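Local coordinates for dermonecrotic toxin (Pasteurella multocida, PDB 2EBF), which acts as a potent mitogen that induces bone resorption and is associated with severe progressive atrophic rhinitis in pigs, at residues Ala61-Ile75 and Tyr105-Phe118. Numbering follows the deposited sequence.
Sequences ASVIGKPIGESYKRI and YEESQPSSERLNAF
Arg114, in the loop between helices 88-108 and 115-129, reaches Ala61 and Tyr72, in and just after the loop 61-69 that joins helices 54-60 and 70-84; both loops close one end of the four-helix membrane localization domain in this C-terminal part of the toxin. Hydrogen bonds hold the guanidinium by its edge. NH1 of Arg114 donates to Ala61 O (2.8 Å, 150° at the hydrogen), which lies within 1° of the guanidinium plane, and also to a water that accepts from Val63 N and donates to Lys66 O. That water ties the arginine to the type I beta turn Val63-Lys66.

The flat faces of the same group are sandwiched. The Tyr72 ring, planes 27° apart, covers one face, with Tyr72 CD1 3.4 Å from Arg114 CZ, while Arg114 CD makes a CH-pi contact over the ring. Across the other face lies the Lys66 chain, its CD 3.5 Å from Arg114 NH2; Lys66 NZ comes within 4.2 Å of Arg114 NE, a pair of like charges. Fully extended beyond CG, Lys66 carries NZ past the arginine to a weak hydrogen bond with Gln109 OE1 and a long salt bridge with Glu113 OE2. Ser112 OG, which shares a hydrogen bond with Tyr105 OH, accepts from Arg114 N, capping the turn into helix 115-129.

Apolar contacts fill the side toward the helices. Ala61 CB meets Ala117 CB. Tyr72 CD2 meets the edge of the Phe118 ring, and Ile75 CD1 lies 3.6 Å from Phe118 CE1; Leu57 of helix 54-60 and Ile102 of helix 88-108 also touch Phe118. Ser71 CB abuts the edge of the Tyr105 ring, whose face receives Phe118 CE1. Farther out, Val63 CG2 presses on Glu113 CG at 3.3 Å.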
ATOM      1  N   ALA A  61      26.837 -10.356 -28.085  1.00 35.93           N
ATOM      2  CA  ALA A  61      27.277 -11.161 -26.948  1.00 36.75           C
ATOM      3  C   ALA A  61      27.825 -12.530 -27.354  1.00 37.42           C
ATOM      4  O   ALA A  61      28.048 -13.390 -26.495  1.00 37.31           O
ATOM      5  CB  ALA A  61      26.150 -11.323 -25.953  1.00 36.46           C
ATOM      6  N   SER A  62      28.029 -12.738 -28.650  1.00 38.51           N
ATOM      7  CA  SER A  62      28.546 -14.018 -29.127  1.00 40.05           C
ATOM      8  C   SER A  62      30.018 -14.196 -28.760  1.00 40.79           C
ATOM      9  O   SER A  62      30.805 -13.244 -28.799  1.00 40.60           O
ATOM     10  CB  SER A  62      28.340 -14.183 -30.634  1.00 40.05           C
ATOM     11  OG  SER A  62      29.276 -13.422 -31.364  1.00 41.28           O
ATOM     12  N   VAL A  63      30.364 -15.425 -28.385  1.00 42.05           N
ATOM     13  CA  VAL A  63      31.744 -15.816 -28.114  1.00 43.49           C
ATOM     14  C   VAL A  63      32.059 -17.047 -28.968  1.00 44.46           C
ATOM     15  O   VAL A  63      31.373 -18.072 -28.873  1.00 44.68           O
ATOM     16  CB  VAL A  63      31.960 -16.143 -26.618  1.00 43.44           C
ATOM     17  CG1 VAL A  63      33.439 -16.404 -26.328  1.00 43.18           C
ATOM     18  CG2 VAL A  63      31.420 -15.021 -25.730  1.00 43.66           C
ATOM     19  N   ILE A  64      33.099 -16.934 -29.793  1.00 45.92           N
ATOM     20  CA  ILE A  64      33.408 -17.921 -30.850  1.00 47.16           C
ATOM     21  C   ILE A  64      33.313 -19.402 -30.437  1.00 47.62           C
ATOM     22  O   ILE A  64      32.618 -20.185 -31.092  1.00 48.03           O
ATOM     23  CB  ILE A  64      34.767 -17.606 -31.552  1.00 47.26           C
ATOM     24  CG1 ILE A  64      34.628 -16.359 -32.438  1.00 47.68           C
ATOM     25  CG2 ILE A  64      35.250 -18.797 -32.390  1.00 47.63           C
ATOM     26  CD1 ILE A  64      35.952 -15.755 -32.918  1.00 47.66           C
ATOM     27  N   GLY A  65      33.994 -19.784 -29.360  1.00 47.94           N
ATOM     28  CA  GLY A  65      34.036 -21.190 -28.957  1.00 48.44           C
ATOM     29  C   GLY A  65      33.047 -21.574 -27.872  1.00 48.83           C
ATOM     30  O   GLY A  65      32.927 -22.751 -27.524  1.00 48.87           O
ATOM     31  N   LYS A  66      32.330 -20.580 -27.349  1.00 48.84           N
ATOM     32  CA  LYS A  66      31.458 -20.753 -26.190  1.00 48.93           C
ATOM     33  C   LYS A  66      29.998 -20.991 -26.599  1.00 48.46           C
ATOM     34  O   LYS A  66      29.385 -20.128 -27.239  1.00 48.77           O
ATOM     35  CB  LYS A  66      31.563 -19.520 -25.288  1.00 48.87           C
ATOM     36  CG  LYS A  66      31.093 -19.717 -23.857  1.00 49.45           C
ATOM     37  CD  LYS A  66      31.256 -18.429 -23.058  1.00 49.79           C
ATOM     38  CE  LYS A  66      30.856 -18.622 -21.597  1.00 51.90           C
ATOM     39  NZ  LYS A  66      30.871 -17.332 -20.843  1.00 52.15           N
ATOM     40  N   PRO A  67      29.438 -22.163 -26.239  1.00 47.87           N
ATOM     41  CA  PRO A  67      28.008 -22.389 -26.460  1.00 47.21           C
ATOM     42  C   PRO A  67      27.147 -21.575 -25.485  1.00 46.44           C
ATOM     43  O   PRO A  67      27.641 -21.113 -24.451  1.00 46.51           O
ATOM     44  CB  PRO A  67      27.841 -23.889 -26.206  1.00 47.33           C
ATOM     45  CG  PRO A  67      28.962 -24.250 -25.293  1.00 47.81           C
ATOM     46  CD  PRO A  67      30.102 -23.334 -25.634  1.00 48.01           C
ATOM     47  N   ILE A  68      25.873 -21.402 -25.825  1.00 45.22           N
ATOM     48  CA  ILE A  68      24.946 -20.646 -24.987  1.00 43.97           C
ATOM     49  C   ILE A  68      24.575 -21.436 -23.726  1.00 43.07           C
ATOM     50  O   ILE A  68      23.892 -22.465 -23.799  1.00 42.79           O
ATOM     51  CB  ILE A  68      23.685 -20.198 -25.792  1.00 44.05           C
ATOM     52  CG1 ILE A  68      24.096 -19.235 -26.915  1.00 43.78           C
ATOM     53  CG2 ILE A  68      22.615 -19.582 -24.865  1.00 43.86           C
ATOM     54  CD1 ILE A  68      22.963 -18.782 -27.830  1.00 44.12           C
ATOM     55  N   GLY A  69      25.045 -20.943 -22.580  1.00 41.96           N
ATOM     56  CA  GLY A  69      24.731 -21.531 -21.275  1.00 40.89           C
ATOM     57  C   GLY A  69      23.336 -21.173 -20.788  1.00 40.08           C
ATOM     58  O   GLY A  69      22.610 -20.430 -21.448  1.00 40.15           O
ATOM     59  N   GLU A  70      22.964 -21.702 -19.627  1.00 39.17           N
ATOM     60  CA  GLU A  70      21.619 -21.526 -19.084  1.00 38.56           C
ATOM     61  C   GLU A  70      21.312 -20.070 -18.700  1.00 37.23           C
ATOM     62  O   GLU A  70      20.204 -19.579 -18.940  1.00 36.85           O
ATOM     63  CB  GLU A  70      21.412 -22.459 -17.886  1.00 39.16           C
ATOM     64  CG  GLU A  70      20.007 -22.442 -17.274  1.00 41.78           C
ATOM     65  CD  GLU A  70      18.892 -22.786 -18.262  1.00 44.92           C
ATOM     66  OE1 GLU A  70      17.820 -22.140 -18.187  1.00 46.43           O
ATOM     67  OE2 GLU A  70      19.078 -23.697 -19.101  1.00 46.10           O
ATOM     68  N   SER A  71      22.292 -19.395 -18.105  1.00 35.75           N
ATOM     69  CA  SER A  71      22.142 -17.994 -17.699  1.00 34.76           C
ATOM     70  C   SER A  71      21.855 -17.106 -18.904  1.00 33.44           C
ATOM     71  O   SER A  71      20.930 -16.295 -18.883  1.00 33.14           O
ATOM     72  CB  SER A  71      23.395 -17.512 -16.975  1.00 34.67           C
ATOM     73  OG  SER A  71      23.490 -18.114 -15.698  1.00 36.50           O
ATOM     74  N   TYR A  72      22.650 -17.286 -19.953  1.00 32.67           N
ATOM     75  CA  TYR A  72      22.518 -16.520 -21.190  1.00 32.00           C
ATOM     76  C   TYR A  72      21.190 -16.815 -21.890  1.00 32.13           C
ATOM     77  O   TYR A  72      20.507 -15.894 -22.347  1.00 31.71           O
ATOM     78  CB  TYR A  72      23.717 -16.808 -22.098  1.00 31.78           C
ATOM     79  CG  TYR A  72      23.790 -16.025 -23.405  1.00 31.39           C
ATOM     80  CD1 TYR A  72      24.520 -16.523 -24.485  1.00 31.04           C
ATOM     81  CD2 TYR A  72      23.132 -14.804 -23.564  1.00 30.62           C
ATOM     82  CE1 TYR A  72      24.606 -15.813 -25.692  1.00 31.79           C
ATOM     83  CE2 TYR A  72      23.213 -14.091 -24.758  1.00 31.21           C
ATOM     84  CZ  TYR A  72      23.946 -14.596 -25.815  1.00 31.28           C
ATOM     85  OH  TYR A  72      24.009 -13.890 -26.993  1.00 31.10           O
ATOM     86  N   LYS A  73      20.816 -18.093 -21.955  1.00 32.17           N
ATOM     87  CA  LYS A  73      19.522 -18.480 -22.512  1.00 32.65           C
ATOM     88  C   LYS A  73      18.359 -17.761 -21.824  1.00 31.98           C
ATOM     89  O   LYS A  73      17.464 -17.258 -22.492  1.00 31.78           O
ATOM     90  CB  LYS A  73      19.333 -19.998 -22.460  1.00 32.98           C
ATOM     91  CG  LYS A  73      17.877 -20.443 -22.566  1.00 36.33           C
ATOM     92  CD  LYS A  73      17.693 -21.837 -23.164  1.00 40.30           C
ATOM     93  CE  LYS A  73      18.386 -22.917 -22.355  1.00 43.25           C
ATOM     94  NZ  LYS A  73      19.751 -23.205 -22.902  1.00 46.27           N
ATOM     95  N   ARG A  74      18.383 -17.702 -20.494  1.00 31.50           N
ATOM     96  CA  ARG A  74      17.320 -17.035 -19.742  1.00 31.26           C
ATOM     97  C   ARG A  74      17.316 -15.522 -19.946  1.00 30.00           C
ATOM     98  O   ARG A  74      16.266 -14.895 -19.913  1.00 29.87           O
ATOM     99  CB  ARG A  74      17.408 -17.371 -18.257  1.00 31.87           C
ATOM    100  CG  ARG A  74      16.880 -18.764 -17.932  1.00 35.74           C
ATOM    101  CD  ARG A  74      16.770 -18.963 -16.441  1.00 41.46           C
ATOM    102  NE  ARG A  74      18.094 -18.977 -15.833  1.00 45.29           N
ATOM    103  CZ  ARG A  74      18.639 -20.025 -15.226  1.00 47.29           C
ATOM    104  NH1 ARG A  74      17.965 -21.170 -15.113  1.00 47.81           N
ATOM    105  NH2 ARG A  74      19.864 -19.914 -14.719  1.00 47.91           N
ATOM    106  N   ILE A  75      18.491 -14.949 -20.163  1.00 29.11           N
ATOM    107  CA  ILE A  75      18.604 -13.527 -20.498  1.00 28.63           C
ATOM    108  C   ILE A  75      17.946 -13.229 -21.862  1.00 28.65           C
ATOM    109  O   ILE A  75      17.148 -12.292 -21.983  1.00 28.06           O
ATOM    110  CB  ILE A  75      20.083 -13.055 -20.389  1.00 28.59           C
ATOM    111  CG1 ILE A  75      20.422 -12.800 -18.904  1.00 28.40           C
ATOM    112  CG2 ILE A  75      20.352 -11.819 -21.248  1.00 28.25           C
ATOM    113  CD1 ILE A  75      21.911 -12.743 -18.584  1.00 28.02           C
ATOM    114  N   TYR A 105      24.537 -12.296 -13.236  1.00 29.51           N
ATOM    115  CA  TYR A 105      25.514 -12.821 -14.185  1.00 30.32           C
ATOM    116  C   TYR A 105      26.862 -12.133 -14.018  1.00 31.23           C
ATOM    117  O   TYR A 105      27.899 -12.801 -13.978  1.00 31.55           O
ATOM    118  CB  TYR A 105      25.008 -12.647 -15.614  1.00 30.18           C
ATOM    119  CG  TYR A 105      25.913 -13.252 -16.668  1.00 30.21           C
ATOM    120  CD1 TYR A 105      25.679 -14.541 -17.158  1.00 29.99           C
ATOM    121  CD2 TYR A 105      27.000 -12.533 -17.177  1.00 29.29           C
ATOM    122  CE1 TYR A 105      26.492 -15.093 -18.130  1.00 29.36           C
ATOM    123  CE2 TYR A 105      27.821 -13.077 -18.151  1.00 29.08           C
ATOM    124  CZ  TYR A 105      27.561 -14.356 -18.621  1.00 30.09           C
ATOM    125  OH  TYR A 105      28.377 -14.904 -19.575  1.00 31.00           O
ATOM    126  N   GLU A 106      26.833 -10.805 -13.927  1.00 32.32           N
ATOM    127  CA  GLU A 106      28.026  -9.983 -13.717  1.00 34.41           C
ATOM    128  C   GLU A 106      28.749 -10.389 -12.427  1.00 35.25           C
ATOM    129  O   GLU A 106      29.973 -10.448 -12.384  1.00 35.29           O
ATOM    130  CB  GLU A 106      27.627  -8.508 -13.663  1.00 33.94           C
ATOM    131  CG  GLU A 106      28.763  -7.524 -13.502  1.00 34.83           C
ATOM    132  CD  GLU A 106      28.270  -6.096 -13.391  1.00 35.23           C
ATOM    133  OE1 GLU A 106      27.367  -5.822 -12.562  1.00 36.56           O
ATOM    134  OE2 GLU A 106      28.782  -5.243 -14.138  1.00 37.70           O
ATOM    135  N   GLU A 107      27.965 -10.682 -11.397  1.00 36.78           N
ATOM    136  CA  GLU A 107      28.485 -11.113 -10.102  1.00 38.76           C
ATOM    137  C   GLU A 107      29.079 -12.528 -10.198  1.00 39.00           C
ATOM    138  O   GLU A 107      30.163 -12.793  -9.671  1.00 39.34           O
ATOM    139  CB  GLU A 107      27.358 -11.038  -9.063  1.00 38.43           C
ATOM    140  CG  GLU A 107      27.765 -11.301  -7.621  1.00 40.42           C
ATOM    141  CD  GLU A 107      26.577 -11.283  -6.661  1.00 41.31           C
ATOM    142  OE1 GLU A 107      25.462 -11.723  -7.044  1.00 43.90           O
ATOM    143  OE2 GLU A 107      26.765 -10.838  -5.503  1.00 45.69           O
ATOM    144  N   SER A 108      28.383 -13.425 -10.895  1.00 39.38           N
ATOM    145  CA  SER A 108      28.815 -14.819 -10.980  1.00 40.01           C
ATOM    146  C   SER A 108      29.904 -15.084 -12.036  1.00 39.95           C
ATOM    147  O   SER A 108      30.683 -16.036 -11.896  1.00 40.09           O
ATOM    148  CB  SER A 108      27.611 -15.754 -11.165  1.00 40.22           C
ATOM    149  OG  SER A 108      27.171 -15.771 -12.513  1.00 42.10           O
ATOM    150  N   GLN A 109      29.962 -14.254 -13.079  1.00 39.59           N
ATOM    151  CA  GLN A 109      30.972 -14.400 -14.139  1.00 39.57           C
ATOM    152  C   GLN A 109      31.671 -13.080 -14.471  1.00 39.44           C
ATOM    153  O   GLN A 109      31.471 -12.534 -15.559  1.00 39.21           O
ATOM    154  CB  GLN A 109      30.347 -14.973 -15.419  1.00 39.63           C
ATOM    155  CG  GLN A 109      29.634 -16.305 -15.257  1.00 40.22           C
ATOM    156  CD  GLN A 109      29.439 -17.017 -16.582  1.00 41.16           C
ATOM    157  OE1 GLN A 109      30.335 -17.036 -17.430  1.00 42.63           O
ATOM    158  NE2 GLN A 109      28.266 -17.609 -16.767  1.00 41.23           N
ATOM    159  N   PRO A 110      32.507 -12.563 -13.549  1.00 39.64           N
ATOM    160  CA  PRO A 110      33.132 -11.245 -13.768  1.00 39.71           C
ATOM    161  C   PRO A 110      34.105 -11.166 -14.951  1.00 39.92           C
ATOM    162  O   PRO A 110      34.429 -10.065 -15.405  1.00 39.87           O
ATOM    163  CB  PRO A 110      33.871 -10.979 -12.450  1.00 39.80           C
ATOM    164  CG  PRO A 110      34.089 -12.318 -11.857  1.00 40.00           C
ATOM    165  CD  PRO A 110      32.910 -13.151 -12.259  1.00 39.67           C
ATOM    166  N   SER A 111      34.562 -12.314 -15.443  1.00 40.22           N
ATOM    167  CA  SER A 111      35.503 -12.340 -16.558  1.00 40.44           C
ATOM    168  C   SER A 111      34.832 -12.757 -17.867  1.00 40.23           C
ATOM    169  O   SER A 111      35.510 -12.993 -18.872  1.00 40.10           O
ATOM    170  CB  SER A 111      36.677 -13.268 -16.243  1.00 40.68           C
ATOM    171  OG  SER A 111      36.272 -14.626 -16.305  1.00 42.13           O
ATOM    172  N   SER A 112      33.505 -12.844 -17.859  1.00 39.79           N
ATOM    173  CA  SER A 112      32.790 -13.247 -19.055  1.00 39.25           C
ATOM    174  C   SER A 112      32.994 -12.214 -20.146  1.00 38.99           C
ATOM    175  O   SER A 112      32.883 -11.007 -19.917  1.00 38.72           O
ATOM    176  CB  SER A 112      31.301 -13.459 -18.792  1.00 39.48           C
ATOM    177  OG  SER A 112      30.631 -13.758 -20.005  1.00 38.84           O
ATOM    178  N   GLU A 113      33.315 -12.711 -21.333  1.00 38.60           N
ATOM    179  CA  GLU A 113      33.478 -11.869 -22.506  1.00 38.69           C
ATOM    180  C   GLU A 113      32.128 -11.364 -23.053  1.00 37.72           C
ATOM    181  O   GLU A 113      32.095 -10.561 -23.983  1.00 37.82           O
ATOM    182  CB  GLU A 113      34.317 -12.595 -23.571  1.00 39.39           C
ATOM    183  CG  GLU A 113      33.932 -14.061 -23.836  1.00 42.51           C
ATOM    184  CD  GLU A 113      34.485 -15.089 -22.824  1.00 46.30           C
ATOM    185  OE1 GLU A 113      35.525 -15.735 -23.126  1.00 47.76           O
ATOM    186  OE2 GLU A 113      33.865 -15.277 -21.747  1.00 46.66           O
ATOM    187  N   ARG A 114      31.023 -11.823 -22.460  1.00 36.75           N
ATOM    188  CA  ARG A 114      29.678 -11.332 -22.807  1.00 35.86           C
ATOM    189  C   ARG A 114      29.310 -10.059 -22.049  1.00 35.73           C
ATOM    190  O   ARG A 114      28.295  -9.426 -22.343  1.00 35.62           O
ATOM    191  CB  ARG A 114      28.616 -12.383 -22.500  1.00 35.58           C
ATOM    192  CG  ARG A 114      28.805 -13.718 -23.181  1.00 34.78           C
ATOM    193  CD  ARG A 114      27.502 -14.483 -23.118  1.00 33.96           C
ATOM    194  NE  ARG A 114      27.660 -15.930 -23.215  1.00 34.15           N
ATOM    195  CZ  ARG A 114      27.894 -16.605 -24.341  1.00 34.72           C
ATOM    196  NH1 ARG A 114      28.032 -15.973 -25.503  1.00 33.92           N
ATOM    197  NH2 ARG A 114      27.998 -17.927 -24.302  1.00 33.98           N
ATOM    198  N   LEU A 115      30.128  -9.690 -21.068  1.00 35.57           N
ATOM    199  CA  LEU A 115      29.801  -8.581 -20.170  1.00 35.26           C
ATOM    200  C   LEU A 115      29.681  -7.198 -20.807  1.00 34.87           C
ATOM    201  O   LEU A 115      28.842  -6.407 -20.385  1.00 35.04           O
ATOM    202  CB  LEU A 115      30.749  -8.541 -18.967  1.00 35.44           C
ATOM    203  CG  LEU A 115      30.290  -9.400 -17.789  1.00 36.07           C
ATOM    204  CD1 LEU A 115      31.298  -9.318 -16.645  1.00 37.04           C
ATOM    205  CD2 LEU A 115      28.905  -8.975 -17.317  1.00 35.56           C
ATOM    206  N   ASN A 116      30.503  -6.893 -21.808  1.00 34.37           N
ATOM    207  CA  ASN A 116      30.351  -5.625 -22.529  1.00 34.10           C
ATOM    208  C   ASN A 116      28.931  -5.453 -23.086  1.00 33.01           C
ATOM    209  O   ASN A 116      28.312  -4.397 -22.912  1.00 32.90           O
ATOM    210  CB  ASN A 116      31.381  -5.492 -23.664  1.00 34.90           C
ATOM    211  CG  ASN A 116      32.742  -5.025 -23.179  1.00 36.85           C
ATOM    212  OD1 ASN A 116      32.960  -4.817 -21.982  1.00 39.35           O
ATOM    213  ND2 ASN A 116      33.671  -4.859 -24.115  1.00 39.01           N
ATOM    214  N   ALA A 117      28.428  -6.496 -23.746  1.00 31.76           N
ATOM    215  CA  ALA A 117      27.073  -6.494 -24.316  1.00 30.36           C
ATOM    216  C   ALA A 117      26.002  -6.389 -23.224  1.00 29.55           C
ATOM    217  O   ALA A 117      25.043  -5.632 -23.366  1.00 28.86           O
ATOM    218  CB  ALA A 117      26.847  -7.753 -25.158  1.00 30.44           C
ATOM    219  N   PHE A 118      26.173  -7.146 -22.142  1.00 28.82           N
ATOM    220  CA  PHE A 118      25.173  -7.197 -21.069  1.00 28.76           C
ATOM    221  C   PHE A 118      25.078  -5.860 -20.331  1.00 28.84           C
ATOM    222  O   PHE A 118      23.983  -5.393 -20.001  1.00 28.20           O
ATOM    223  CB  PHE A 118      25.469  -8.344 -20.093  1.00 28.65           C
ATOM    224  CG  PHE A 118      25.165  -9.727 -20.646  1.00 29.69           C
ATOM    225  CD1 PHE A 118      25.302 -10.853 -19.841  1.00 30.14           C
ATOM    226  CD2 PHE A 118      24.729  -9.902 -21.962  1.00 30.59           C
ATOM    227  CE1 PHE A 118      25.028 -12.137 -20.338  1.00 31.02           C
ATOM    228  CE2 PHE A 118      24.448 -11.180 -22.460  1.00 30.21           C
ATOM    229  CZ  PHE A 118      24.601 -12.297 -21.644  1.00 30.64           C
TER
HETATM  230  O   HOH W   1      28.538 -17.478 -27.829  1.00 40.53           O